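Long-range contacts in arabinofuranosidase (Bifidobacterium longum, PDB 2Y2W), which removes terminal alpha-L-arabinofuranosyl residues from arabinan and arabinoxylan as a family 51 glycoside hydrolase in plant cell wall breakdown: residues 45-50 / 466-471; 51-56 / 444-449; 214-219 / 251-256; 280-285 / 337-342. All coordinates share one frame; numbering follows the deposited sequence.

Contact 1. Residues 45-50 / 466-471; sequences ASIALN and IDAVVT
This contact lies inside the C-terminal beta-sandwich of the enzyme, where Ile47 meets Ile466 and Ala468, and Leu49 meets Val470. The first strand of the model thus serves a domain formed mostly by the far end of the chain. Strands 45-48 and 466-471 run nearly parallel, 14° apart, with their axes 8.7 Å from each other. No hydrogen bond joins them. Both instead neighbour strand 444-456 in the sheet, Ser46 and Ala48 bonding to Ser451 and Ala449, Val470 to Tyr446. Strand 45-48 also pairs with strand 492-497. Every second residue faces the other strand, so Ala45, Ile47 and Leu49 lie over Ile466, Ala468 and Val470. All six are buried and all the contacts are between apolar side chains. Ile47 has its CG1 anti to the carbonyl carbon (chi1 -54°), and the CD1 beyond it touches two residues of the other strand. That methyl lies 3.8 Å from Ile466 CG2 and 4.0 Å from Ala468 CB. The side chains of Ile47 and Ile466 cross obliquely. Ala45 adds a looser touch, with its CB 4.3 Å from Ile466 CG1. Leu494 and Ile450 also pack on Ile47, while Leu481 packs on Val470. On the other side of strand 466-471, Val469 turns to helix 382-397. At the far end Leu49 and Val470 meet tip to tip, Leu49 CD2 lying 3.8 Å from Val470 CG2.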
loop_
_atom_site.group_PDB
_atom_site.type_symbol
_atom_site.label_atom_id
_atom_site.label_comp_id
_atom_site.label_asym_id
_atom_site.label_seq_id
_atom_site.Cartn_x
_atom_site.Cartn_y
_atom_site.Cartn_z
ATOM N N ALA D 45 15.282 -8.211 56.609
ATOM C CA ALA D 45 15.565 -7.620 55.300
ATOM C C ALA D 45 16.287 -6.276 55.416
ATOM O O ALA D 45 16.135 -5.562 56.412
ATOM C CB ALA D 45 14.279 -7.471 54.497
ATOM N N SER D 46 17.072 -5.937 54.395
ATOM C CA SER D 46 17.848 -4.696 54.404
ATOM C C SER D 46 17.770 -3.915 53.093
ATOM O O SER D 46 18.183 -4.402 52.035
ATOM C CB SER D 46 19.309 -4.972 54.772
ATOM O OG SER D 46 19.425 -5.356 56.132
ATOM N N ILE D 47 17.229 -2.702 53.185
ATOM C CA ILE D 47 17.239 -1.744 52.082
ATOM C C ILE D 47 18.225 -0.633 52.436
ATOM O O ILE D 47 17.983 0.153 53.357
ATOM C CB ILE D 47 15.828 -1.141 51.817
ATOM C CG1 ILE D 47 14.773 -2.242 51.606
ATOM C CG2 ILE D 47 15.862 -0.147 50.647
ATOM C CD1 ILE D 47 14.958 -3.104 50.360
ATOM N N ALA D 48 19.339 -0.583 51.711
ATOM C CA ALA D 48 20.399 0.381 51.996
ATOM C C ALA D 48 21.145 0.830 50.741
ATOM O O ALA D 48 21.276 0.069 49.782
ATOM C CB ALA D 48 21.376 -0.195 53.020
ATOM N N LEU D 49 21.624 2.072 50.758
ATOM C CA LEU D 49 22.471 2.596 49.688
ATOM C C LEU D 49 23.938 2.352 50.027
ATOM O O LEU D 49 24.371 2.609 51.153
ATOM C CB LEU D 49 22.214 4.094 49.462
ATOM C CG LEU D 49 21.013 4.585 48.635
ATOM C CD1 LEU D 49 21.015 3.997 47.222
ATOM C CD2 LEU D 49 19.674 4.326 49.328
ATOM N N ASN D 50 24.696 1.863 49.045
ATOM C CA ASN D 50 26.094 1.463 49.252
ATOM C C ASN D 50 27.085 2.611 49.470
ATOM O O ASN D 50 28.125 2.679 48.803
ATOM C CB ASN D 50 26.569 0.546 48.115
ATOM C CG ASN D 50 26.372 -0.931 48.427
ATOM O OD1 ASN D 50 25.463 -1.313 49.169
ATOM N ND2 ASN D 50 27.230 -1.773 47.857
ATOM N N ILE D 466 11.035 -8.637 48.886
ATOM C CA ILE D 466 11.055 -7.177 48.981
ATOM C C ILE D 466 11.711 -6.563 47.743
ATOM O O ILE D 466 12.732 -7.058 47.257
ATOM C CB ILE D 466 11.765 -6.691 50.285
ATOM C CG1 ILE D 466 11.172 -7.369 51.530
ATOM C CG2 ILE D 466 11.714 -5.161 50.418
ATOM C CD1 ILE D 466 9.694 -7.060 51.807
ATOM N N ASP D 467 11.101 -5.490 47.241
ATOM C CA ASP D 467 11.603 -4.733 46.097
ATOM C C ASP D 467 11.375 -3.241 46.354
ATOM O O ASP D 467 10.300 -2.858 46.821
ATOM C CB ASP D 467 10.881 -5.179 44.820
ATOM C CG ASP D 467 11.544 -4.663 43.551
ATOM O OD1 ASP D 467 12.740 -4.301 43.591
ATOM O OD2 ASP D 467 10.859 -4.632 42.505
ATOM N N ALA D 468 12.376 -2.407 46.057
ATOM C CA ALA D 468 12.327 -0.981 46.419
ATOM C C ALA D 468 13.117 -0.025 45.511
ATOM O O ALA D 468 14.092 -0.424 44.868
ATOM C CB ALA D 468 12.762 -0.798 47.875
ATOM N N VAL D 469 12.676 1.237 45.477
ATOM C CA VAL D 469 13.403 2.344 44.830
ATOM C C VAL D 469 13.588 3.536 45.758
ATOM O O VAL D 469 12.766 3.782 46.643
ATOM C CB VAL D 469 12.694 2.894 43.561
ATOM C CG1 VAL D 469 13.070 2.100 42.342
ATOM C CG2 VAL D 469 11.177 2.973 43.747
ATOM N N VAL D 470 14.660 4.289 45.529
ATOM C CA VAL D 470 14.898 5.540 46.244
ATOM C C VAL D 470 15.057 6.687 45.248
ATOM O O VAL D 470 15.905 6.633 44.355
ATOM C CB VAL D 470 16.152 5.459 47.156
ATOM C CG1 VAL D 470 16.385 6.783 47.879
ATOM C CG2 VAL D 470 16.020 4.326 48.165
ATOM N N THR D 471 14.223 7.714 45.398
ATOM C CA THR D 471 14.364 8.943 44.618
ATOM C C THR D 471 14.811 10.086 45.523
ATOM O O THR D 471 14.312 10.236 46.644
ATOM C CB THR D 471 13.072 9.321 43.860
ATOM O OG1 THR D 471 11.940 9.183 44.727
ATOM C CG2 THR D 471 12.887 8.425 42.646
#

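Contact 2. Residues 51-56 / 444-449; sequences ADATPV and QAYAPA
The backbones of Pro55 and Tyr446 come within 4.7 Å at their CA atoms, and residues 53-56 run almost perpendicular to residues 444-447, 97° apart. One hydrogen bond ties the main chains. Val56 N donates to Ala445 O at 2.6 Å, nearly along the C=O axis. Tyr446 dominates the side-chain contact. Its CG is anti to the carbonyl carbon (chi1 -74°), and the ring beyond it lies beneath the proline. Pro55 CB sits over one face, 3.7 Å from the ring centroid and offset toward the rim, as a CH-pi contact. The two side chains lie side by side and point the same way. Ala53 CB meets the same ring at its edge, 3.5 Å from Tyr446 CE1. The peptide between Ala53 and Thr54 is cis, and Ala53 C and Thr54 N lie in the plane of the tyrosine ring. Residues 51-56 form the connection from strand 45-48 of the C-terminal beta-sandwich to strand 57-58, which continues the pairing with strand 444-456 through Ala57 and Ala445. Leu49, Val470 and Trp472 also pack on Tyr446. An alanine at Tyr446 would probably leave Pro55 CB and Ala53 CB without their aromatic partner and open a gap under the loop. Next to the hydrogen bond, Val56 turns its CG2 to the strand. This methyl lies 4.0 Å from Ala447 CB and 3.5 Å from Ala445 O.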
loop_
_atom_site.group_PDB
_atom_site.type_symbol
_atom_site.label_atom_id
_atom_site.label_comp_id
_atom_site.label_asym_id
_atom_site.label_seq_id
_atom_site.Cartn_x
_atom_site.Cartn_y
_atom_site.Cartn_z
ATOM N N ALA D 51 26.753 3.495 50.415
ATOM C CA ALA D 51 27.606 4.617 50.844
ATOM C C ALA D 51 27.979 5.616 49.743
ATOM O O ALA D 51 27.956 6.826 49.969
ATOM C CB ALA D 51 28.862 4.107 51.567
ATOM N N ASP D 52 28.327 5.104 48.564
ATOM C CA ASP D 52 28.773 5.937 47.451
ATOM C C ASP D 52 28.062 5.605 46.132
ATOM O O ASP D 52 28.524 4.772 45.344
ATOM C CB ASP D 52 30.298 5.855 47.299
ATOM C CG ASP D 52 31.041 6.424 48.502
ATOM O OD1 ASP D 52 30.710 7.549 48.941
ATOM O OD2 ASP D 52 31.964 5.744 49.002
ATOM N N ALA D 53 26.925 6.264 45.919
ATOM C CA ALA D 53 26.163 6.178 44.675
ATOM C C ALA D 53 26.067 7.594 44.087
ATOM O O ALA D 53 25.957 8.544 44.866
ATOM C CB ALA D 53 24.790 5.600 44.949
ATOM N N THR D 54 26.094 7.801 42.761
ATOM C CA THR D 54 25.961 6.835 41.628
ATOM C C THR D 54 24.529 6.325 41.389
ATOM O O THR D 54 24.203 5.179 41.712
ATOM C CB THR D 54 27.044 5.700 41.549
ATOM O OG1 THR D 54 26.728 4.632 42.452
ATOM C CG2 THR D 54 28.458 6.245 41.816
ATOM N N PRO D 55 23.674 7.187 40.801
ATOM C CA PRO D 55 22.265 6.887 40.561
ATOM C C PRO D 55 22.023 6.161 39.244
ATOM O O PRO D 55 22.950 5.984 38.445
ATOM C CB PRO D 55 21.613 8.279 40.514
ATOM C CG PRO D 55 22.753 9.284 40.458
ATOM C CD PRO D 55 24.024 8.521 40.285
ATOM N N VAL D 56 20.779 5.742 39.033
ATOM C CA VAL D 56 20.353 5.166 37.763
ATOM C C VAL D 56 20.265 6.283 36.715
ATOM O O VAL D 56 20.925 6.220 35.674
ATOM C CB VAL D 56 18.991 4.426 37.891
ATOM C CG1 VAL D 56 18.603 3.773 36.571
ATOM C CG2 VAL D 56 19.043 3.381 39.003
ATOM N N GLN D 444 16.936 12.384 41.251
ATOM C CA GLN D 444 17.668 11.214 40.766
ATOM C C GLN D 444 17.065 9.917 41.309
ATOM O O GLN D 444 16.529 9.887 42.420
ATOM C CB GLN D 444 19.146 11.304 41.159
ATOM C CG GLN D 444 19.923 12.445 40.500
ATOM C CD GLN D 444 20.488 12.087 39.130
ATOM O OE1 GLN D 444 20.406 10.941 38.682
ATOM N NE2 GLN D 444 21.071 13.074 38.460
ATOM N N ALA D 445 17.161 8.851 40.516
ATOM C CA ALA D 445 16.661 7.536 40.909
ATOM C C ALA D 445 17.810 6.620 41.317
ATOM O O ALA D 445 18.791 6.473 40.586
ATOM C CB ALA D 445 15.849 6.912 39.780
ATOM N N TYR D 446 17.678 6.014 42.492
ATOM C CA TYR D 446 18.708 5.136 43.040
ATOM C C TYR D 446 18.179 3.720 43.237
ATOM O O TYR D 446 17.048 3.531 43.695
ATOM C CB TYR D 446 19.223 5.683 44.374
ATOM C CG TYR D 446 20.130 6.888 44.256
ATOM C CD1 TYR D 446 21.502 6.732 44.069
ATOM C CD2 TYR D 446 19.620 8.184 44.345
ATOM C CE1 TYR D 446 22.346 7.835 43.965
ATOM C CE2 TYR D 446 20.457 9.297 44.242
ATOM C CZ TYR D 446 21.819 9.111 44.049
ATOM O OH TYR D 446 22.658 10.197 43.942
ATOM N N ALA D 447 19.000 2.735 42.885
ATOM C CA ALA D 447 18.663 1.329 43.099
ATOM C C ALA D 447 19.414 0.791 44.319
ATOM O O ALA D 447 20.586 0.420 44.215
ATOM C CB ALA D 447 18.981 0.505 41.851
ATOM N N PRO D 448 18.738 0.746 45.484
ATOM C CA PRO D 448 19.413 0.388 46.731
ATOM C C PRO D 448 19.770 -1.093 46.800
ATOM O O PRO D 448 19.149 -1.913 46.118
ATOM C CB PRO D 448 18.376 0.732 47.801
ATOM C CG PRO D 448 17.068 0.569 47.119
ATOM C CD PRO D 448 17.284 0.919 45.674
ATOM N N ALA D 449 20.776 -1.419 47.609
ATOM C CA ALA D 449 21.129 -2.807 47.879
ATOM C C ALA D 449 19.994 -3.473 48.648
ATOM O O ALA D 449 19.551 -2.971 49.687
ATOM C CB ALA D 449 22.434 -2.888 48.657
#

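Contact 3. Residues 214-219 / 251-256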
loop_
_atom_site.group_PDB
_atom_site.type_symbol
_atom_site.label_atom_id
_atom_site.label_comp_id
_atom_site.label_asym_id
_atom_site.label_seq_id
_atom_site.Cartn_x
_atom_site.Cartn_y
_atom_site.Cartn_z
ATOM N N ASN D 214 -0.094 1.427 15.893
ATOM C CA ASN D 214 -0.340 0.737 17.150
ATOM C C ASN D 214 -0.278 -0.778 16.992
ATOM O O ASN D 214 -0.846 -1.333 16.047
ATOM C CB ASN D 214 -1.703 1.126 17.715
ATOM C CG ASN D 214 -1.995 0.443 19.031
ATOM O OD1 ASN D 214 -1.511 0.866 20.080
ATOM N ND2 ASN D 214 -2.782 -0.623 18.984
ATOM N N GLU D 215 0.418 -1.429 17.926
ATOM C CA GLU D 215 0.476 -2.893 18.038
ATOM C C GLU D 215 0.410 -3.618 16.691
ATOM O O GLU D 215 -0.376 -4.551 16.509
ATOM C CB GLU D 215 -0.626 -3.403 18.982
ATOM C CG GLU D 215 -0.427 -3.028 20.452
ATOM C CD GLU D 215 -1.500 -3.601 21.368
ATOM O OE1 GLU D 215 -2.690 -3.595 20.986
ATOM O OE2 GLU D 215 -1.153 -4.055 22.479
ATOM N N MET D 216 1.253 -3.188 15.759
ATOM C CA MET D 216 1.231 -3.700 14.388
ATOM C C MET D 216 1.690 -5.156 14.255
ATOM O O MET D 216 1.536 -5.759 13.192
ATOM C CB MET D 216 2.042 -2.784 13.464
ATOM C CG MET D 216 1.485 -1.367 13.352
ATOM S SD MET D 216 -0.216 -1.301 12.739
ATOM C CE MET D 216 0.031 -1.768 11.028
ATOM N N ASP D 217 2.235 -5.711 15.338
ATOM C CA ASP D 217 2.661 -7.113 15.380
ATOM C C ASP D 217 1.527 -8.049 15.790
ATOM O O ASP D 217 1.556 -9.242 15.477
ATOM C CB ASP D 217 3.858 -7.292 16.325
ATOM C CG ASP D 217 3.515 -7.002 17.780
ATOM O OD1 ASP D 217 2.643 -6.143 18.037
ATOM O OD2 ASP D 217 4.125 -7.634 18.671
ATOM N N GLY D 218 0.540 -7.508 16.500
ATOM C CA GLY D 218 -0.598 -8.293 16.968
ATOM C C GLY D 218 -1.529 -8.678 15.833
ATOM O O GLY D 218 -1.960 -7.811 15.074
ATOM N N PRO D 219 -1.840 -9.982 15.702
ATOM C CA PRO D 219 -2.763 -10.472 14.666
ATOM C C PRO D 219 -4.227 -10.061 14.886
ATOM O O PRO D 219 -5.079 -10.351 14.043
ATOM C CB PRO D 219 -2.614 -11.998 14.748
ATOM C CG PRO D 219 -1.312 -12.224 15.456
ATOM C CD PRO D 219 -1.206 -11.096 16.430
ATOM N N VAL D 251 7.863 7.422 17.939
ATOM C CA VAL D 251 7.796 6.103 18.572
ATOM C C VAL D 251 7.425 5.021 17.560
ATOM O O VAL D 251 6.396 5.117 16.886
ATOM C CB VAL D 251 6.761 6.073 19.734
ATOM C CG1 VAL D 251 6.884 4.781 20.534
ATOM C CG2 VAL D 251 6.920 7.283 20.645
ATOM N N ALA D 252 8.272 3.999 17.463
ATOM C CA ALA D 252 7.985 2.819 16.651
ATOM C C ALA D 252 7.336 1.744 17.506
ATOM O O ALA D 252 7.657 1.610 18.689
ATOM C CB ALA D 252 9.254 2.285 16.022
ATOM N N CYS D 253 6.419 0.989 16.902
ATOM C CA CYS D 253 5.780 -0.145 17.566
ATOM C C CYS D 253 6.812 -1.222 17.864
ATOM O O CYS D 253 7.593 -1.605 16.991
ATOM C CB CYS D 253 4.673 -0.746 16.694
ATOM S SG CYS D 253 3.299 0.350 16.286
ATOM N N GLY D 254 6.820 -1.692 19.105
ATOM C CA GLY D 254 7.646 -2.823 19.493
ATOM C C GLY D 254 6.758 -4.041 19.595
ATOM O O GLY D 254 5.895 -4.260 18.742
ATOM N N SER D 255 6.961 -4.828 20.645
ATOM C CA SER D 255 6.117 -5.988 20.900
ATOM C C SER D 255 4.901 -5.623 21.749
ATOM O O SER D 255 4.967 -4.739 22.614
ATOM C CB SER D 255 6.920 -7.114 21.553
ATOM O OG SER D 255 7.846 -7.675 20.634
ATOM N N SER D 256 3.792 -6.309 21.485
ATOM C CA SER D 256 2.558 -6.111 22.237
ATOM C C SER D 256 2.598 -6.847 23.573
ATOM O O SER D 256 1.676 -6.729 24.385
ATOM C CB SER D 256 1.358 -6.570 21.412
ATOM O OG SER D 256 1.241 -5.797 20.231
#
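Asp217 grips Ser256 at the C-terminal end of the (beta/alpha)8 barrel, where the loops after strands 209-212 and 249-252 meet beside the active site. The aspartate CG stands between the backbone N and the carbonyl carbon (chi1 65°). Its two oxygens each take one bond from the same serine. Ser256 OG donates to Asp217 OD1 at 2.6 Å, and Ser256 N donates to Asp217 OD2 at 3.1 Å. Both oxygens are met on their syn side, so the carboxylate is held against rotation. Residues 215-218 form a type I turn, closed by Gly218 N bonding to Glu215 O. Glu215 is the proton donor/acceptor by similarity, and it follows Asn214 as in other clan GH-A enzymes. Its chain is extended beyond CG (chi2 -177°), and its carboxylate oxygen OE2 is hydrogen-bonded to His284 ND1. Asn214 OD1 is bonded to Arg109. Cys253 has its SG anti to the carbonyl carbon and set against the start of the turn. The sulfur lies 3.6 Å from Asn214 N and 3.9 Å from Met216 CG. Ser256 OG also packs against the glutamate, 3.2 Å from Glu215 CG.

Contact 4. Residues 280-285 / 337-342; sequences FVSCHA and SFDEWG
Phe280 opens the contact with its ring CD1 3.7 Å from Ser337 CB. Next, Val281 O accepts a hydrogen bond from Ser337 N at 2.8 Å, starting a parallel strand pair. Ser282 sets its CB 3.3 Å from Asp339 OD2, while its hydroxyl takes a bond from Gly254 N on the neighbouring strand's loop. Cys283 N donates to Ser337 O from above the carbonyl plane. On the opposite face from Ser282, Cys283 CB lies over the centre of the Phe338 ring, 3.6 Å from the centroid, as a CH-pi contact. The sulfur is more oblique. Phe313 of helix 307-327 meets the same ring edge-to-face. An alanine at Phe338 would probably leave Cys283 and Phe313 without their aromatic partner and open a gap between strand and helices. Between Ser282 and His284 the register shifts by one residue, a beta bulge. His284 therefore pairs with Glu340, whose CB covers one face of the imidazole, 3.6 Å from its centroid. The Glu340 carboxylate is held by Tyr286 and Arg109. Ala285 N donates to Glu340 O at 2.8 Å, and Ala285 O accepts from Gly342 N. Ala285 CB touches the edge of Phe338, 3.6 Å from CE2. These are the sixth and seventh strands of a (beta/alpha)8 barrel, with Glu340, the nucleophile by similarity, at the C-terminal end of the seventh, as in clan GH-A glycosidases.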
loop_
_atom_site.group_PDB
_atom_site.type_symbol
_atom_site.label_atom_id
_atom_site.label_comp_id
_atom_site.label_asym_id
_atom_site.label_seq_id
_atom_site.Cartn_x
_atom_site.Cartn_y
_atom_site.Cartn_z
ATOM N N PHE D 280 12.154 6.529 20.009
ATOM C CA PHE D 280 11.628 5.581 20.980
ATOM C C PHE D 280 11.255 4.256 20.336
ATOM O O PHE D 280 11.023 4.178 19.128
ATOM C CB PHE D 280 10.385 6.148 21.667
ATOM C CG PHE D 280 10.673 7.235 22.660
ATOM C CD1 PHE D 280 10.922 6.926 23.993
ATOM C CD2 PHE D 280 10.666 8.570 22.268
ATOM C CE1 PHE D 280 11.171 7.931 24.924
ATOM C CE2 PHE D 280 10.917 9.585 23.190
ATOM C CZ PHE D 280 11.170 9.265 24.521
ATOM N N VAL D 281 11.212 3.219 21.165
ATOM C CA VAL D 281 10.604 1.944 20.810
ATOM C C VAL D 281 9.592 1.609 21.908
ATOM O O VAL D 281 9.879 1.776 23.094
ATOM C CB VAL D 281 11.666 0.822 20.603
ATOM C CG1 VAL D 281 12.548 0.636 21.842
ATOM C CG2 VAL D 281 11.009 -0.490 20.180
ATOM N N SER D 282 8.403 1.167 21.508
ATOM C CA SER D 282 7.303 0.958 22.448
ATOM C C SER D 282 7.321 -0.434 23.066
ATOM O O SER D 282 7.623 -1.416 22.391
ATOM C CB SER D 282 5.952 1.207 21.770
ATOM O OG SER D 282 5.557 0.091 20.993
ATOM N N CYS D 283 6.989 -0.499 24.351
ATOM C CA CYS D 283 6.837 -1.763 25.058
ATOM C C CYS D 283 5.452 -1.841 25.678
ATOM O O CYS D 283 4.966 -0.867 26.264
ATOM C CB CYS D 283 7.895 -1.906 26.149
ATOM S SG CYS D 283 9.590 -1.910 25.553
ATOM N N HIS D 284 4.821 -3.004 25.541
ATOM C CA HIS D 284 3.488 -3.238 26.083
ATOM C C HIS D 284 3.506 -4.412 27.057
ATOM O O HIS D 284 3.968 -5.502 26.715
ATOM C CB HIS D 284 2.486 -3.479 24.949
ATOM C CG HIS D 284 2.243 -2.275 24.089
ATOM N ND1 HIS D 284 1.010 -1.988 23.545
ATOM C CD2 HIS D 284 3.070 -1.280 23.689
ATOM C CE1 HIS D 284 1.092 -0.873 22.841
ATOM N NE2 HIS D 284 2.331 -0.422 22.914
ATOM N N ALA D 285 3.011 -4.184 28.272
ATOM C CA ALA D 285 3.051 -5.203 29.320
ATOM C C ALA D 285 1.814 -5.189 30.214
ATOM O O ALA D 285 1.661 -4.311 31.067
ATOM C CB ALA D 285 4.321 -5.052 30.156
ATOM N N SER D 337 9.811 3.196 25.531
ATOM C CA SER D 337 8.531 3.813 25.854
ATOM C C SER D 337 7.500 2.755 26.234
ATOM O O SER D 337 6.876 2.140 25.363
ATOM C CB SER D 337 8.028 4.654 24.675
ATOM O OG SER D 337 6.817 5.321 24.994
ATOM N N PHE D 338 7.328 2.542 27.536
ATOM C CA PHE D 338 6.319 1.617 28.050
ATOM C C PHE D 338 4.918 2.222 27.958
ATOM O O PHE D 338 4.253 2.444 28.971
ATOM C CB PHE D 338 6.646 1.215 29.492
ATOM C CG PHE D 338 7.220 -0.165 29.620
ATOM C CD1 PHE D 338 8.581 -0.387 29.451
ATOM C CD2 PHE D 338 6.394 -1.248 29.909
ATOM C CE1 PHE D 338 9.110 -1.667 29.569
ATOM C CE2 PHE D 338 6.913 -2.530 30.028
ATOM C CZ PHE D 338 8.273 -2.742 29.860
ATOM N N ASP D 339 4.471 2.464 26.727
ATOM C CA ASP D 339 3.256 3.240 26.481
ATOM C C ASP D 339 1.941 2.488 26.704
ATOM O O ASP D 339 0.863 3.074 26.598
ATOM C CB ASP D 339 3.297 3.927 25.104
ATOM C CG ASP D 339 3.589 2.967 23.959
ATOM O OD1 ASP D 339 3.631 1.737 24.178
ATOM O OD2 ASP D 339 3.778 3.459 22.826
ATOM N N GLU D 340 2.034 1.198 27.012
ATOM C CA GLU D 340 0.884 0.433 27.491
ATOM C C GLU D 340 1.318 -0.559 28.567
ATOM O O GLU D 340 1.897 -1.602 28.267
ATOM C CB GLU D 340 0.163 -0.279 26.339
ATOM C CG GLU D 340 -0.816 0.609 25.576
ATOM C CD GLU D 340 -1.686 -0.153 24.591
ATOM O OE1 GLU D 340 -2.112 -1.287 24.904
ATOM O OE2 GLU D 340 -1.956 0.394 23.500
ATOM N N TRP D 341 1.056 -0.211 29.824
ATOM C CA TRP D 341 1.357 -1.093 30.949
ATOM C C TRP D 341 0.243 -1.067 31.990
ATOM O O TRP D 341 -0.582 -0.155 31.999
ATOM C CB TRP D 341 2.714 -0.744 31.582
ATOM C CG TRP D 341 2.733 0.541 32.367
ATOM C CD1 TRP D 341 3.005 1.791 31.889
ATOM C CD2 TRP D 341 2.481 0.698 33.771
ATOM N NE1 TRP D 341 2.932 2.715 32.901
ATOM C CE2 TRP D 341 2.611 2.071 34.068
ATOM C CE3 TRP D 341 2.154 -0.191 34.806
ATOM C CZ2 TRP D 341 2.429 2.582 35.358
ATOM C CZ3 TRP D 341 1.970 0.316 36.089
ATOM C CH2 TRP D 341 2.110 1.693 36.352
ATOM N N GLY D 342 0.219 -2.081 32.852
ATOM C CA GLY D 342 -0.740 -2.139 33.952
ATOM C C GLY D 342 -1.399 -3.491 34.137
ATOM O O GLY D 342 -1.076 -4.453 33.437
#

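From the N terminus, strand 45-48 enters the beta-sandwich and contact 1 closes the longest loop, reaching to 466-471. Contact 2 follows at once, from 51-56 to 444-449, and is nested inside it. The two touch through strand 444-456, which neighbours both strands of contact 1. The chain then builds the barrel. Contact 3 closes a short loop between 214-219 and 251-256. Contact 4 opens only afterwards and closes a loop from 280-285 to 337-342, so the two are in series, and both lie inside contacts 1 and 2. They touch because strands 249-252 and 280-287 are neighbours. The barrel pair and the sandwich pair do not touch. Contacts 2 and 4 have centres about 25 Å apart.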